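Local coordinates for protein hemolysins related proteins containing CBS domains (Klebsiella pneumoniae subsp. pneumoniae, PDB 3HF7) that binds AMP in its CBS-domain pair, the fragment present here; the whole membrane protein is of unknown function, with flavin binding suggested for its family, at residues T31-G36 / L52-A57; V15-N20 / I38-D43; V2-I7 / Y80-G85. All blocks are in the same frame, centred on the assembly; numbering follows the deposited sequence.

Interaction 1 (T31-G36 / L52-A57). With AMP (adenosine monophosphate), chain B.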
loop_
_atom_site.group_PDB
_atom_site.type_symbol
_atom_site.label_atom_id
_atom_site.label_comp_id
_atom_site.label_asym_id
_atom_site.label_seq_id
_atom_site.Cartn_x
_atom_site.Cartn_y
_atom_site.Cartn_z
ATOM N N THR A 31 7.595 12.153 -4.829
ATOM C CA THR A 31 6.937 13.441 -5.056
ATOM C C THR A 31 5.883 13.410 -6.169
ATOM O O THR A 31 5.014 14.267 -6.202
ATOM C CB THR A 31 7.967 14.556 -5.337
ATOM O OG1 THR A 31 8.698 14.247 -6.527
ATOM C CG2 THR A 31 8.941 14.688 -4.176
ATOM N N HIS A 32 5.976 12.431 -7.070
ATOM C CA HIS A 32 5.040 12.273 -8.200
ATOM C C HIS A 32 3.977 11.209 -7.939
ATOM O O HIS A 32 3.246 10.820 -8.862
ATOM C CB HIS A 32 5.795 11.913 -9.492
ATOM C CG HIS A 32 6.527 13.067 -10.106
ATOM N ND1 HIS A 32 7.593 13.687 -9.487
ATOM C CD2 HIS A 32 6.341 13.720 -11.279
ATOM C CE1 HIS A 32 8.036 14.670 -10.252
ATOM N NE2 HIS A 32 7.292 14.713 -11.344
ATOM N N SER A 33 3.894 10.743 -6.690
ATOM C CA SER A 33 2.952 9.684 -6.313
ATOM C C SER A 33 1.505 10.079 -6.612
ATOM O O SER A 33 1.034 11.102 -6.115
ATOM C CB SER A 33 3.110 9.338 -4.831
ATOM O OG SER A 33 2.078 8.467 -4.391
ATOM N N PRO A 34 0.800 9.284 -7.439
ATOM C CA PRO A 34 -0.591 9.618 -7.741
ATOM C C PRO A 34 -1.574 9.233 -6.634
ATOM O O PRO A 34 -2.768 9.459 -6.789
ATOM C CB PRO A 34 -0.875 8.819 -9.013
ATOM C CG PRO A 34 0.040 7.658 -8.932
ATOM C CD PRO A 34 1.293 8.165 -8.276
ATOM N N HIS A 35 -1.080 8.694 -5.523
ATOM C CA HIS A 35 -1.940 8.209 -4.433
ATOM C C HIS A 35 -1.426 8.551 -3.038
ATOM O O HIS A 35 -0.260 8.901 -2.868
ATOM C CB HIS A 35 -2.091 6.689 -4.531
ATOM C CG HIS A 35 -2.800 6.246 -5.765
ATOM N ND1 HIS A 35 -4.156 6.431 -5.943
ATOM C CD2 HIS A 35 -2.346 5.647 -6.891
ATOM C CE1 HIS A 35 -4.506 5.957 -7.125
ATOM N NE2 HIS A 35 -3.427 5.479 -7.720
ATOM N N GLY A 36 -2.289 8.398 -2.036
ATOM C CA GLY A 36 -1.947 8.729 -0.651
ATOM C C GLY A 36 -0.995 7.768 0.043
ATOM O O GLY A 36 -0.179 8.184 0.875
ATOM N N LEU A 52 3.805 3.245 2.690
ATOM C CA LEU A 52 4.312 4.562 3.070
ATOM C C LEU A 52 3.238 5.581 2.812
ATOM O O LEU A 52 2.716 5.663 1.689
ATOM C CB LEU A 52 5.566 4.894 2.247
ATOM C CG LEU A 52 6.591 5.998 2.588
ATOM C CD1 LEU A 52 6.465 7.204 1.670
ATOM C CD2 LEU A 52 6.592 6.422 4.060
ATOM N N ARG A 53 2.883 6.336 3.854
ATOM C CA ARG A 53 1.924 7.411 3.676
ATOM C C ARG A 53 2.685 8.543 3.064
ATOM O O ARG A 53 3.581 9.107 3.684
ATOM C CB ARG A 53 1.287 7.808 4.995
ATOM C CG ARG A 53 0.411 6.713 5.522
ATOM C CD ARG A 53 -0.080 6.976 6.908
ATOM N NE ARG A 53 0.918 6.604 7.899
ATOM C CZ ARG A 53 1.614 7.485 8.617
ATOM N NH1 ARG A 53 1.409 8.790 8.454
ATOM N NH2 ARG A 53 2.513 7.060 9.506
ATOM N N VAL A 54 2.356 8.828 1.814
ATOM C CA VAL A 54 3.041 9.865 1.048
ATOM C C VAL A 54 3.055 11.221 1.785
ATOM O O VAL A 54 4.122 11.835 1.943
ATOM C CB VAL A 54 2.416 9.989 -0.370
ATOM C CG1 VAL A 54 3.139 11.001 -1.188
ATOM C CG2 VAL A 54 2.495 8.660 -1.080
ATOM N N ARG A 55 1.876 11.648 2.253
ATOM C CA ARG A 55 1.697 12.921 2.960
ATOM C C ARG A 55 2.667 13.059 4.112
ATOM O O ARG A 55 3.167 14.148 4.379
ATOM C CB ARG A 55 0.261 13.072 3.476
ATOM C CG ARG A 55 0.124 14.044 4.637
ATOM C CD ARG A 55 -1.215 14.753 4.624
ATOM N NE ARG A 55 -2.130 14.223 5.628
ATOM C CZ ARG A 55 -2.959 13.205 5.427
ATOM N NH1 ARG A 55 -3.017 12.561 4.240
ATOM N NH2 ARG A 55 -3.731 12.827 6.436
ATOM N N GLU A 56 2.920 11.947 4.789
ATOM C CA GLU A 56 3.883 11.887 5.859
ATOM C C GLU A 56 5.304 12.133 5.355
ATOM O O GLU A 56 6.094 12.840 5.994
ATOM C CB GLU A 56 3.829 10.507 6.486
ATOM C CG GLU A 56 3.805 10.493 7.982
ATOM C CD GLU A 56 4.496 11.683 8.581
ATOM O OE1 GLU A 56 5.632 11.514 9.086
ATOM O OE2 GLU A 56 3.900 12.787 8.538
ATOM N N ALA A 57 5.633 11.533 4.214
ATOM C CA ALA A 57 6.978 11.618 3.674
ATOM C C ALA A 57 7.259 13.056 3.265
ATOM O O ALA A 57 8.308 13.627 3.599
ATOM C CB ALA A 57 7.121 10.678 2.482
HETATM P P AMP B . -5.999 7.868 -3.104
HETATM O O1P AMP B . -5.595 8.165 -4.538
HETATM O O2P AMP B . -4.883 7.418 -2.191
HETATM O O3P AMP B . -6.903 8.879 -2.453
HETATM O "O5'" AMP B . -6.975 6.578 -3.217
HETATM C "C5'" AMP B . -7.925 6.423 -4.282
HETATM C "C4'" AMP B . -8.069 4.955 -4.685
HETATM O "O4'" AMP B . -7.022 4.569 -5.577
HETATM C "C3'" AMP B . -8.013 3.974 -3.510
HETATM O "O3'" AMP B . -9.305 3.653 -2.954
HETATM C "C2'" AMP B . -7.362 2.746 -4.104
HETATM O "O2'" AMP B . -8.344 1.847 -4.600
HETATM C "C1'" AMP B . -6.547 3.248 -5.277
HETATM N N9 AMP B . -5.136 3.224 -4.805
HETATM C C8 AMP B . -4.745 3.741 -3.630
HETATM N N7 AMP B . -3.419 3.574 -3.435
HETATM C C5 AMP B . -2.930 2.928 -4.494
HETATM C C6 AMP B . -1.594 2.446 -4.883
HETATM N N6 AMP B . -0.526 2.655 -4.073
HETATM N N1 AMP B . -1.492 1.809 -6.074
HETATM C C2 AMP B . -2.562 1.606 -6.880
HETATM N N3 AMP B . -3.810 2.015 -6.568
HETATM C C4 AMP B . -4.061 2.683 -5.404
#

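Interaction 2 (V15-N20 / I38-D43). With AMP (adenosine monophosphate), chain B.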
loop_
_atom_site.group_PDB
_atom_site.type_symbol
_atom_site.label_atom_id
_atom_site.label_comp_id
_atom_site.label_asym_id
_atom_site.label_seq_id
_atom_site.Cartn_x
_atom_site.Cartn_y
_atom_site.Cartn_z
ATOM N N VAL A 15 0.851 1.099 -7.569
ATOM C CA VAL A 15 1.931 2.092 -7.529
ATOM C C VAL A 15 2.788 1.904 -6.274
ATOM O O VAL A 15 2.302 1.940 -5.136
ATOM C CB VAL A 15 1.405 3.542 -7.568
ATOM C CG1 VAL A 15 2.564 4.519 -7.529
ATOM C CG2 VAL A 15 0.554 3.783 -8.821
ATOM N N GLY A 16 4.071 1.685 -6.499
ATOM C CA GLY A 16 5.021 1.547 -5.422
ATOM C C GLY A 16 6.382 1.967 -5.936
ATOM O O GLY A 16 6.526 2.363 -7.098
ATOM N N ILE A 17 7.382 1.897 -5.070
ATOM C CA ILE A 17 8.730 2.253 -5.460
ATOM C C ILE A 17 9.676 1.134 -5.110
ATOM O O ILE A 17 9.648 0.569 -4.012
ATOM C CB ILE A 17 9.240 3.562 -4.787
ATOM C CG1 ILE A 17 8.227 4.693 -4.924
ATOM C CG2 ILE A 17 10.557 4.005 -5.405
ATOM C CD1 ILE A 17 8.496 5.846 -3.941
ATOM N N ASP A 18 10.523 0.840 -6.081
ATOM C CA ASP A 18 11.675 -0.008 -5.887
ATOM C C ASP A 18 12.684 0.786 -5.091
ATOM O O ASP A 18 13.219 1.797 -5.566
ATOM C CB ASP A 18 12.271 -0.415 -7.235
ATOM C CG ASP A 18 13.191 -1.601 -7.123
ATOM O OD1 ASP A 18 13.544 -1.981 -5.979
ATOM O OD2 ASP A 18 13.561 -2.160 -8.188
ATOM N N ILE A 19 12.934 0.346 -3.868
ATOM C CA ILE A 19 13.892 1.051 -3.036
ATOM C C ILE A 19 15.319 0.783 -3.503
ATOM O O ILE A 19 16.268 1.318 -2.921
ATOM C CB ILE A 19 13.707 0.764 -1.529
ATOM C CG1 ILE A 19 14.250 -0.610 -1.156
ATOM C CG2 ILE A 19 12.247 0.910 -1.143
ATOM C CD1 ILE A 19 14.247 -0.844 0.343
ATOM N N ASN A 20 15.471 -0.027 -4.555
ATOM C CA ASN A 20 16.773 -0.191 -5.215
ATOM C C ASN A 20 17.199 0.949 -6.155
ATOM O O ASN A 20 18.385 1.087 -6.443
ATOM C CB ASN A 20 16.872 -1.534 -5.940
ATOM C CG ASN A 20 17.179 -2.681 -4.999
ATOM O OD1 ASN A 20 17.582 -2.473 -3.856
ATOM N ND2 ASN A 20 16.982 -3.907 -5.476
ATOM N N ILE A 38 1.722 4.317 -0.774
ATOM C CA ILE A 38 2.412 3.584 -1.844
ATOM C C ILE A 38 3.343 2.547 -1.273
ATOM O O ILE A 38 3.881 2.727 -0.184
ATOM C CB ILE A 38 3.237 4.488 -2.764
ATOM C CG1 ILE A 38 4.115 5.423 -1.938
ATOM C CG2 ILE A 38 2.328 5.229 -3.741
ATOM C CD1 ILE A 38 5.538 5.377 -2.324
ATOM N N VAL A 39 3.549 1.471 -2.038
ATOM C CA VAL A 39 4.312 0.327 -1.560
ATOM C C VAL A 39 5.799 0.590 -1.733
ATOM O O VAL A 39 6.244 1.047 -2.787
ATOM C CB VAL A 39 3.892 -1.006 -2.263
ATOM C CG1 VAL A 39 4.573 -2.206 -1.610
ATOM C CG2 VAL A 39 2.384 -1.195 -2.238
ATOM N N LEU A 40 6.559 0.316 -0.678
ATOM C CA LEU A 40 8.010 0.263 -0.764
ATOM C C LEU A 40 8.418 -1.196 -0.903
ATOM O O LEU A 40 8.016 -2.045 -0.098
ATOM C CB LEU A 40 8.638 0.889 0.485
ATOM C CG LEU A 40 8.296 2.354 0.797
ATOM C CD1 LEU A 40 9.028 2.794 2.076
ATOM C CD2 LEU A 40 8.604 3.302 -0.389
ATOM N N TYR A 41 9.197 -1.493 -1.935
ATOM C CA TYR A 41 9.691 -2.851 -2.128
ATOM C C TYR A 41 11.127 -2.871 -2.665
ATOM O O TYR A 41 11.651 -1.860 -3.163
ATOM C CB TYR A 41 8.779 -3.607 -3.095
ATOM C CG TYR A 41 8.718 -2.995 -4.478
ATOM C CD1 TYR A 41 9.737 -3.219 -5.417
ATOM C CD2 TYR A 41 7.652 -2.187 -4.851
ATOM C CE1 TYR A 41 9.673 -2.650 -6.687
ATOM C CE2 TYR A 41 7.591 -1.612 -6.110
ATOM C CZ TYR A 41 8.589 -1.843 -7.009
ATOM O OH TYR A 41 8.490 -1.266 -8.247
ATOM N N ARG A 42 11.746 -4.041 -2.587
ATOM C CA ARG A 42 13.058 -4.228 -3.138
ATOM C C ARG A 42 12.922 -5.140 -4.370
ATOM O O ARG A 42 12.612 -6.334 -4.241
ATOM C CB ARG A 42 13.947 -4.846 -2.068
ATOM C CG ARG A 42 15.429 -4.557 -2.198
ATOM C CD ARG A 42 16.163 -5.038 -0.940
ATOM N NE ARG A 42 15.396 -6.095 -0.272
ATOM C CZ ARG A 42 14.972 -6.064 0.998
ATOM N NH1 ARG A 42 15.253 -5.035 1.800
ATOM N NH2 ARG A 42 14.273 -7.092 1.471
ATOM N N ASP A 43 13.128 -4.565 -5.559
ATOM C CA ASP A 43 13.168 -5.315 -6.830
ATOM C C ASP A 43 11.821 -5.547 -7.490
ATOM O O ASP A 43 11.625 -5.227 -8.664
ATOM C CB ASP A 43 13.854 -6.665 -6.654
ATOM C CG ASP A 43 15.338 -6.533 -6.462
ATOM O OD1 ASP A 43 15.918 -5.589 -7.043
ATOM O OD2 ASP A 43 15.927 -7.372 -5.742
HETATM P P AMP B . -5.999 7.868 -3.104
HETATM O O1P AMP B . -5.595 8.165 -4.538
HETATM O O2P AMP B . -4.883 7.418 -2.191
HETATM O O3P AMP B . -6.903 8.879 -2.453
HETATM O "O5'" AMP B . -6.975 6.578 -3.217
HETATM C "C5'" AMP B . -7.925 6.423 -4.282
HETATM C "C4'" AMP B . -8.069 4.955 -4.685
HETATM O "O4'" AMP B . -7.022 4.569 -5.577
HETATM C "C3'" AMP B . -8.013 3.974 -3.510
HETATM O "O3'" AMP B . -9.305 3.653 -2.954
HETATM C "C2'" AMP B . -7.362 2.746 -4.104
HETATM O "O2'" AMP B . -8.344 1.847 -4.600
HETATM C "C1'" AMP B . -6.547 3.248 -5.277
HETATM N N9 AMP B . -5.136 3.224 -4.805
HETATM C C8 AMP B . -4.745 3.741 -3.630
HETATM N N7 AMP B . -3.419 3.574 -3.435
HETATM C C5 AMP B . -2.930 2.928 -4.494
HETATM C C6 AMP B . -1.594 2.446 -4.883
HETATM N N6 AMP B . -0.526 2.655 -4.073
HETATM N N1 AMP B . -1.492 1.809 -6.074
HETATM C C2 AMP B . -2.562 1.606 -6.880
HETATM N N3 AMP B . -3.810 2.015 -6.568
HETATM C C4 AMP B . -4.061 2.683 -5.404
#

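Interaction 3 (V2-I7 / Y80-G85)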
loop_
_atom_site.group_PDB
_atom_site.type_symbol
_atom_site.label_atom_id
_atom_site.label_comp_id
_atom_site.label_asym_id
_atom_site.label_seq_id
_atom_site.Cartn_x
_atom_site.Cartn_y
_atom_site.Cartn_z
ATOM N N VAL A 2 -19.989 -11.546 -3.391
ATOM C CA VAL A 2 -18.928 -10.671 -3.917
ATOM C C VAL A 2 -17.735 -10.662 -2.945
ATOM O O VAL A 2 -17.919 -10.585 -1.722
ATOM C CB VAL A 2 -19.424 -9.218 -4.233
ATOM C CG1 VAL A 2 -18.364 -8.453 -5.069
ATOM C CG2 VAL A 2 -20.777 -9.244 -4.994
ATOM N N SER A 3 -16.520 -10.759 -3.494
ATOM C CA SER A 3 -15.314 -10.923 -2.685
ATOM C C SER A 3 -14.277 -9.849 -2.957
ATOM O O SER A 3 -14.360 -9.098 -3.933
ATOM C CB SER A 3 -14.678 -12.295 -2.942
ATOM O OG SER A 3 -13.681 -12.207 -3.953
ATOM N N VAL A 4 -13.283 -9.806 -2.080
ATOM C CA VAL A 4 -12.177 -8.885 -2.205
ATOM C C VAL A 4 -11.578 -8.899 -3.620
ATOM O O VAL A 4 -11.171 -7.855 -4.143
ATOM C CB VAL A 4 -11.127 -9.184 -1.106
ATOM C CG1 VAL A 4 -9.768 -9.531 -1.682
ATOM C CG2 VAL A 4 -11.042 -8.036 -0.129
ATOM N N ASN A 5 -11.569 -10.079 -4.243
ATOM C CA ASN A 5 -10.984 -10.273 -5.571
ATOM C C ASN A 5 -11.648 -9.390 -6.613
ATOM O O ASN A 5 -11.011 -8.964 -7.578
ATOM C CB ASN A 5 -11.078 -11.741 -6.007
ATOM C CG ASN A 5 -10.432 -12.710 -5.012
ATOM O OD1 ASN A 5 -9.664 -12.313 -4.126
ATOM N ND2 ASN A 5 -10.748 -13.993 -5.166
ATOM N N ASP A 6 -12.928 -9.097 -6.398
ATOM C CA ASP A 6 -13.713 -8.361 -7.376
ATOM C C ASP A 6 -13.399 -6.871 -7.436
ATOM O O ASP A 6 -13.614 -6.237 -8.474
ATOM C CB ASP A 6 -15.190 -8.614 -7.137
ATOM C CG ASP A 6 -15.514 -10.080 -7.188
ATOM O OD1 ASP A 6 -15.208 -10.697 -8.236
ATOM O OD2 ASP A 6 -16.034 -10.624 -6.189
ATOM N N ILE A 7 -12.861 -6.324 -6.345
ATOM C CA ILE A 7 -12.689 -4.866 -6.231
ATOM C C ILE A 7 -11.267 -4.367 -6.015
ATOM O O ILE A 7 -11.002 -3.173 -6.165
ATOM C CB ILE A 7 -13.635 -4.255 -5.168
ATOM C CG1 ILE A 7 -13.574 -5.036 -3.856
ATOM C CG2 ILE A 7 -15.060 -4.275 -5.685
ATOM C CD1 ILE A 7 -12.837 -4.362 -2.787
ATOM N N TYR A 80 -0.443 -4.284 5.722
ATOM C CA TYR A 80 -1.542 -5.132 6.166
ATOM C C TYR A 80 -1.935 -6.108 5.057
ATOM O O TYR A 80 -2.270 -5.686 3.936
ATOM C CB TYR A 80 -2.735 -4.266 6.550
ATOM C CG TYR A 80 -4.020 -5.005 6.866
ATOM C CD1 TYR A 80 -4.058 -6.053 7.799
ATOM C CD2 TYR A 80 -5.213 -4.622 6.271
ATOM C CE1 TYR A 80 -5.261 -6.719 8.106
ATOM C CE2 TYR A 80 -6.411 -5.277 6.567
ATOM C CZ TYR A 80 -6.432 -6.318 7.480
ATOM O OH TYR A 80 -7.641 -6.940 7.750
ATOM N N PHE A 81 -1.897 -7.406 5.374
ATOM C CA PHE A 81 -2.157 -8.458 4.380
ATOM C C PHE A 81 -3.511 -9.113 4.529
ATOM O O PHE A 81 -3.892 -9.508 5.626
ATOM C CB PHE A 81 -1.057 -9.505 4.426
ATOM C CG PHE A 81 0.223 -9.036 3.822
ATOM C CD1 PHE A 81 0.312 -8.818 2.440
ATOM C CD2 PHE A 81 1.326 -8.777 4.626
ATOM C CE1 PHE A 81 1.477 -8.376 1.868
ATOM C CE2 PHE A 81 2.509 -8.321 4.060
ATOM C CZ PHE A 81 2.583 -8.130 2.677
ATOM N N VAL A 82 -4.224 -9.215 3.409
ATOM C CA VAL A 82 -5.584 -9.768 3.335
ATOM C C VAL A 82 -5.577 -11.011 2.443
ATOM O O VAL A 82 -5.187 -10.921 1.278
ATOM C CB VAL A 82 -6.552 -8.747 2.681
ATOM C CG1 VAL A 82 -7.942 -9.349 2.472
ATOM C CG2 VAL A 82 -6.627 -7.486 3.506
ATOM N N PRO A 83 -6.033 -12.165 2.960
ATOM C CA PRO A 83 -6.069 -13.356 2.102
ATOM C C PRO A 83 -6.874 -13.138 0.818
ATOM O O PRO A 83 -7.821 -12.342 0.797
ATOM C CB PRO A 83 -6.758 -14.403 2.980
ATOM C CG PRO A 83 -6.516 -13.954 4.369
ATOM C CD PRO A 83 -6.536 -12.450 4.315
ATOM N N GLU A 84 -6.475 -13.825 -0.247
ATOM C CA GLU A 84 -7.248 -13.854 -1.480
ATOM C C GLU A 84 -8.660 -14.374 -1.214
ATOM O O GLU A 84 -8.846 -15.352 -0.490
ATOM C CB GLU A 84 -6.539 -14.739 -2.514
ATOM C CG GLU A 84 -7.423 -15.294 -3.630
ATOM C CD GLU A 84 -7.988 -16.695 -3.325
ATOM O OE1 GLU A 84 -9.232 -16.874 -3.412
ATOM O OE2 GLU A 84 -7.191 -17.621 -3.014
ATOM N N GLY A 85 -9.647 -13.706 -1.797
ATOM C CA GLY A 85 -11.019 -14.190 -1.781
ATOM C C GLY A 85 -11.773 -13.949 -0.492
ATOM O O GLY A 85 -12.881 -14.449 -0.309
#

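Interaction 1 (T31-G36 / L52-A57)
Ser33 holds OG anti to its backbone N (chi1 171°), and Val54 has CG2 anti to the carbonyl carbon, beside the backbone N, settings that bring Ser33 OG to 3.3 Å from Val54 CG2. The methyl also rests against His35 O, the carbonyl to which Ser33 OG donates a hydrogen bond of 2.8 Å. A short hydroxyl thus ties the bend to itself, while a branched apolar residue packs against the bend and continues onto Ile38. The bond between the segments runs from Val54 N to Gly36 O, 2.8 Å long with 150° at the hydrogen. It uses an amide of the first turn of helix 54-61, just after the N-cap residue Arg53, where no earlier turn supplies an acceptor. The loop is the phosphate-binding corner of a CBS domain, leading from helix 23-31 into strand 37-41. Gly36 N donates to AMP O2P (2.8 Å), and with no side chain the glycine lets the phosphate come close to its alpha carbon. His35 suits its place by having both a flat ring and a ring N-H: one face has AMP C4 3.6 Å above the ring centre, while His35 ND1 donates to AMP O1P at 2.7 Å.

Interaction 2 (V15-N20 / I38-D43)
One face of the Tyr41 ring lies under the Ile17-Asp18 peptide, with Ile17 O and Asp18 N above it and offset toward the rim; Asp43 N lies in plane at the ring edge. Tyrosine offers a peptide a broad flat face. Tyr41 CG sits between its backbone N and carbonyl carbon (chi1 62°), on the side of the neighbouring strand; the ring then lies across Asp18, its CE1 3.5 Å from Asp18 CB. The Asp18 carboxylate, inclined 30° to the ring, is short enough to accept from two backbone amides: its OD1 takes Asn20 N (3.1 Å), closing an Asx turn, and Asp43 N (2.7 Å) from the opposite face. Strands 16-18 and 37-41 are the parallel pair of a beta-alpha-beta unit, bonded by Ile17 N to Val39 O and Tyr41 N to Ile17 O. On the other face of this sheet, the CD1 methyls of Ile17 and Ile38 touch beneath Leu30 of the connecting helix, a place for branched apolar chains. At the ligand end, Val15 N donates to AMP N1 (2.9 Å) and AMP N6 donates to Val15 O (3.1 Å). This donor-acceptor pair matches the N1 and N6 edge of adenine, consistent with selection over guanine.

Interaction 3 (V2-I7 / Y80-G85)
Asn5 OD1 accepts a hydrogen bond from Gly85 N at 2.7 Å, the polar link between the N-terminal helical turn 4-7 and the loop just after strand 81-83 in the CBS fold. That strand belongs to the CBS domain in the second half of the chain, so residues from the very start of the fragment pack onto its far half. The bond is bent, with 131° at the hydrogen and the donor tilted 28° from the plane of the amide carbonyl. Asn5 CG lies anti to its carbonyl carbon (chi1 -56°), which places CG beside the backbone N, with the amide group next to Gly85. Asparagine suits the place because a short side chain can offer a carbonyl to a backbone N-H. Gly85 has a positive phi, a conformation glycine adopts easily. Its carbonyl reaches across to the other segment, Gly85 O lying 3.8 Å from Ser3 CB. Beneath the polar link, Val4 CG2 touches Val82 CG1 at 4.3 Å, and Val4 CG1 lies 4.2 Å from Pro83 O.

In the next shell, Val4 extends this apolar patch onto Val105 and Val116 of the sheet, a buried position that suits a compact branched residue. Its backbone is bonded to Thr86, just beyond Gly85, while Val82 is tied through its own backbone to Leu104 and Val106 of strand 102-106. Asn5 is positioned in turn by a capping box. Ser3, at the N-cap, suits that role because its short hydroxyl reaches forward to an amide of the first turn, and Asn5 N donates to Ser3 OG at 3.0 Å. Asp6 returns the favour: Ser3 N donates to Asp6 OD2 over 2.7 Å, meeting the oxygen nearly along its C-O axis.

In the fold
Interactions 1 and 2 share one three-stranded sheet and one ligand. They meet where Leu52 N reaches Ile38 O, and Ile38 packs against both Ser33 and Val54. Interaction 2 is the most extensive, a parallel strand pairing with a buried apolar face and a polar, exposed far end; interaction 1 is smaller, joining a loop to a helix start. Both contact AMP: interaction 2 at the adenine edge, interaction 1 at the phosphate and over the base, with Arg37, Thr117 and Asp120 also binding it. Interaction 3 lies across the chain's centre, about 21 to 23 Å from the others between centres. It touches no AMP and couples a partly exposed polar bond to valine packing against the other sheet.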